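Local coordinates for uncharacterized protein HI_0666 (Haemophilus influenzae, PDB 7CZO), which probably acts in the HipBA toxin-antitoxin system as a counterpart of the HipA toxin N-terminal domain, taking part in three-component regulation, at residues 63-69 with 83-88. Sequence-based numbering, arbitrary orientation.
Sequences LVPEGWL and DMFRFL
Over one face of the Trp-68 indole lies Phe-87 CD1, 3.5 Å above the plane and offset toward the border of the indole. The five-membered ring and the phenyl ring have centroids 4.5 Å apart and planes inclined by 48°, too oblique for either a stack or an edge-to-face pair. With CG anti to the backbone N (chi1 171°), Phe-87 carries its ring out toward residues 63-69, and the two aromatic side chains run antiparallel, each reaching toward the other's backbone. At the far end of the phenyl ring, Pro-65 CD approaches Phe-87 CZ obliquely, so the ring bridges the N-cap proline and the tryptophan three residues on.

The six-membered part of the indole turns to the start of residues 83-88: Trp-68 CZ3 is 3.9 Å from Met-84 CG, and Trp-68 CH2 is 3.9 Å from Asp-83 O. A bend at chi3 (54°) turns the methionine methyl toward the valine, where Met-84 CE lies 3.6 Å from Val-64 CG2. The same valine methyl meets Leu-88 CD2 at 4.0 Å. Met-84 and Leu-88 also touch helix 58-62, through Ala-61 and Phe-60 respectively.

The contact is thus apolar packing of the N-terminus of helix 66-70 and the loop before it against helix 82-91, within the helical part of the HipA N-terminal domain.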
loop_
_atom_site.group_PDB
_atom_site.type_symbol
_atom_site.label_atom_id
_atom_site.label_comp_id
_atom_site.label_asym_id
_atom_site.label_seq_id
_atom_site.Cartn_x
_atom_site.Cartn_y
_atom_site.Cartn_z
ATOM N N LEU A 63 -3.408 -6.876 3.961
ATOM C CA LEU A 63 -3.133 -7.589 2.696
ATOM C C LEU A 63 -1.880 -8.422 2.755
ATOM O O LEU A 63 -1.614 -9.202 1.863
ATOM C CB LEU A 63 -2.967 -6.601 1.523
ATOM C CG LEU A 63 -4.158 -5.670 1.250
ATOM C CD1 LEU A 63 -4.095 -4.906 -0.058
ATOM C CD2 LEU A 63 -5.439 -6.470 1.282
ATOM N N VAL A 64 -1.084 -8.244 3.781
ATOM C CA VAL A 64 0.138 -9.009 3.915
ATOM C C VAL A 64 -0.200 -10.456 4.345
ATOM O O VAL A 64 -0.885 -10.665 5.345
ATOM C CB VAL A 64 1.060 -8.340 4.938
ATOM C CG1 VAL A 64 2.314 -9.180 5.144
ATOM C CG2 VAL A 64 1.409 -6.941 4.463
ATOM N N PRO A 65 0.279 -11.459 3.593
ATOM C CA PRO A 65 -0.138 -12.800 3.970
ATOM C C PRO A 65 0.422 -13.249 5.317
ATOM O O PRO A 65 1.597 -13.013 5.623
ATOM C CB PRO A 65 0.414 -13.683 2.828
ATOM C CG PRO A 65 0.615 -12.751 1.690
ATOM C CD PRO A 65 1.070 -11.470 2.350
ATOM N N GLU A 66 -0.441 -13.903 6.093
ATOM C CA GLU A 66 -0.086 -14.564 7.340
ATOM C C GLU A 66 1.206 -15.289 7.191
ATOM O O GLU A 66 2.148 -15.042 7.907
ATOM C CB GLU A 66 -1.166 -15.565 7.695
ATOM C CG GLU A 66 -2.325 -14.912 8.413
ATOM C CD GLU A 66 -3.518 -15.820 8.553
ATOM O OE1 GLU A 66 -3.359 -17.051 8.347
ATOM O OE2 GLU A 66 -4.614 -15.282 8.859
ATOM N N GLY A 67 1.244 -16.160 6.201
ATOM C CA GLY A 67 2.429 -16.905 5.883
ATOM C C GLY A 67 3.743 -16.171 5.932
ATOM O O GLY A 67 4.748 -16.743 6.349
ATOM N N TRP A 68 3.762 -14.925 5.486
ATOM C CA TRP A 68 5.012 -14.158 5.455
ATOM C C TRP A 68 5.319 -13.557 6.837
ATOM O O TRP A 68 6.474 -13.341 7.198
ATOM C CB TRP A 68 4.891 -13.042 4.438
ATOM C CG TRP A 68 6.040 -12.135 4.371
ATOM C CD1 TRP A 68 7.133 -12.268 3.586
ATOM C CD2 TRP A 68 6.191 -10.899 5.064
ATOM N NE1 TRP A 68 7.978 -11.206 3.759
ATOM C CE2 TRP A 68 7.417 -10.343 4.660
ATOM C CE3 TRP A 68 5.401 -10.199 5.972
ATOM C CZ2 TRP A 68 7.893 -9.125 5.158
ATOM C CZ3 TRP A 68 5.878 -8.987 6.470
ATOM C CH2 TRP A 68 7.110 -8.469 6.056
ATOM N N LEU A 69 4.273 -13.250 7.587
ATOM C CA LEU A 69 4.448 -12.823 8.952
ATOM C C LEU A 69 4.966 -13.999 9.788
ATOM O O LEU A 69 6.017 -13.862 10.403
ATOM C CB LEU A 69 3.133 -12.278 9.512
ATOM C CG LEU A 69 2.554 -11.077 8.742
ATOM C CD1 LEU A 69 1.117 -10.825 9.203
ATOM C CD2 LEU A 69 3.410 -9.810 8.844
ATOM N N ASP A 83 8.712 -2.514 6.508
ATOM C CA ASP A 83 8.992 -3.863 6.007
ATOM C C ASP A 83 7.794 -4.415 5.317
ATOM O O ASP A 83 7.915 -5.089 4.312
ATOM C CB ASP A 83 9.427 -4.800 7.134
ATOM C CG ASP A 83 10.886 -4.591 7.508
ATOM O OD1 ASP A 83 11.663 -4.194 6.586
ATOM O OD2 ASP A 83 11.235 -4.809 8.697
ATOM N N MET A 84 6.639 -4.094 5.874
ATOM C CA MET A 84 5.349 -4.400 5.280
ATOM C C MET A 84 5.037 -3.611 4.026
ATOM O O MET A 84 4.617 -4.194 3.038
ATOM C CB MET A 84 4.268 -4.248 6.347
ATOM C CG MET A 84 4.346 -5.466 7.230
ATOM S SD MET A 84 3.166 -5.577 8.529
ATOM C CE MET A 84 1.583 -5.410 7.735
ATOM N N PHE A 85 5.277 -2.305 4.041
ATOM C CA PHE A 85 5.099 -1.494 2.846
ATOM C C PHE A 85 6.051 -1.982 1.779
ATOM O O PHE A 85 5.735 -1.932 0.607
ATOM C CB PHE A 85 5.349 0.000 3.132
ATOM C CG PHE A 85 5.144 0.895 1.921
ATOM C CD1 PHE A 85 3.881 1.134 1.432
ATOM C CD2 PHE A 85 6.206 1.475 1.284
ATOM C CE1 PHE A 85 3.671 1.933 0.331
ATOM C CE2 PHE A 85 6.000 2.297 0.178
ATOM C CZ PHE A 85 4.727 2.537 -0.297
ATOM N N ARG A 86 7.224 -2.456 2.174
ATOM C CA ARG A 86 8.162 -2.956 1.169
ATOM C C ARG A 86 7.590 -4.255 0.551
ATOM O O ARG A 86 7.619 -4.444 -0.649
ATOM C CB ARG A 86 9.543 -3.181 1.783
ATOM C CG ARG A 86 10.709 -3.028 0.820
ATOM C CD ARG A 86 12.076 -3.314 1.477
ATOM N NE ARG A 86 12.127 -3.078 2.935
ATOM C CZ ARG A 86 12.103 -1.883 3.538
ATOM N NH1 ARG A 86 12.015 -0.754 2.832
ATOM N NH2 ARG A 86 12.144 -1.815 4.869
ATOM N N PHE A 87 7.038 -5.132 1.377
ATOM C CA PHE A 87 6.486 -6.365 0.882
ATOM C C PHE A 87 5.367 -6.041 -0.091
ATOM O O PHE A 87 5.348 -6.523 -1.230
ATOM C CB PHE A 87 5.945 -7.190 2.007
ATOM C CG PHE A 87 5.178 -8.364 1.539
ATOM C CD1 PHE A 87 5.779 -9.595 1.432
ATOM C CD2 PHE A 87 3.855 -8.234 1.185
ATOM C CE1 PHE A 87 5.066 -10.687 0.972
ATOM C CE2 PHE A 87 3.124 -9.324 0.725
ATOM C CZ PHE A 87 3.738 -10.549 0.617
ATOM N N LEU A 88 4.456 -5.169 0.325
ATOM C CA LEU A 88 3.397 -4.740 -0.602
ATOM C C LEU A 88 3.977 -4.339 -1.948
ATOM O O LEU A 88 3.451 -4.746 -2.977
ATOM C CB LEU A 88 2.523 -3.615 -0.016
ATOM C CG LEU A 88 1.746 -4.155 1.196
ATOM C CD1 LEU A 88 0.973 -3.042 1.872
ATOM C CD2 LEU A 88 0.849 -5.322 0.801
#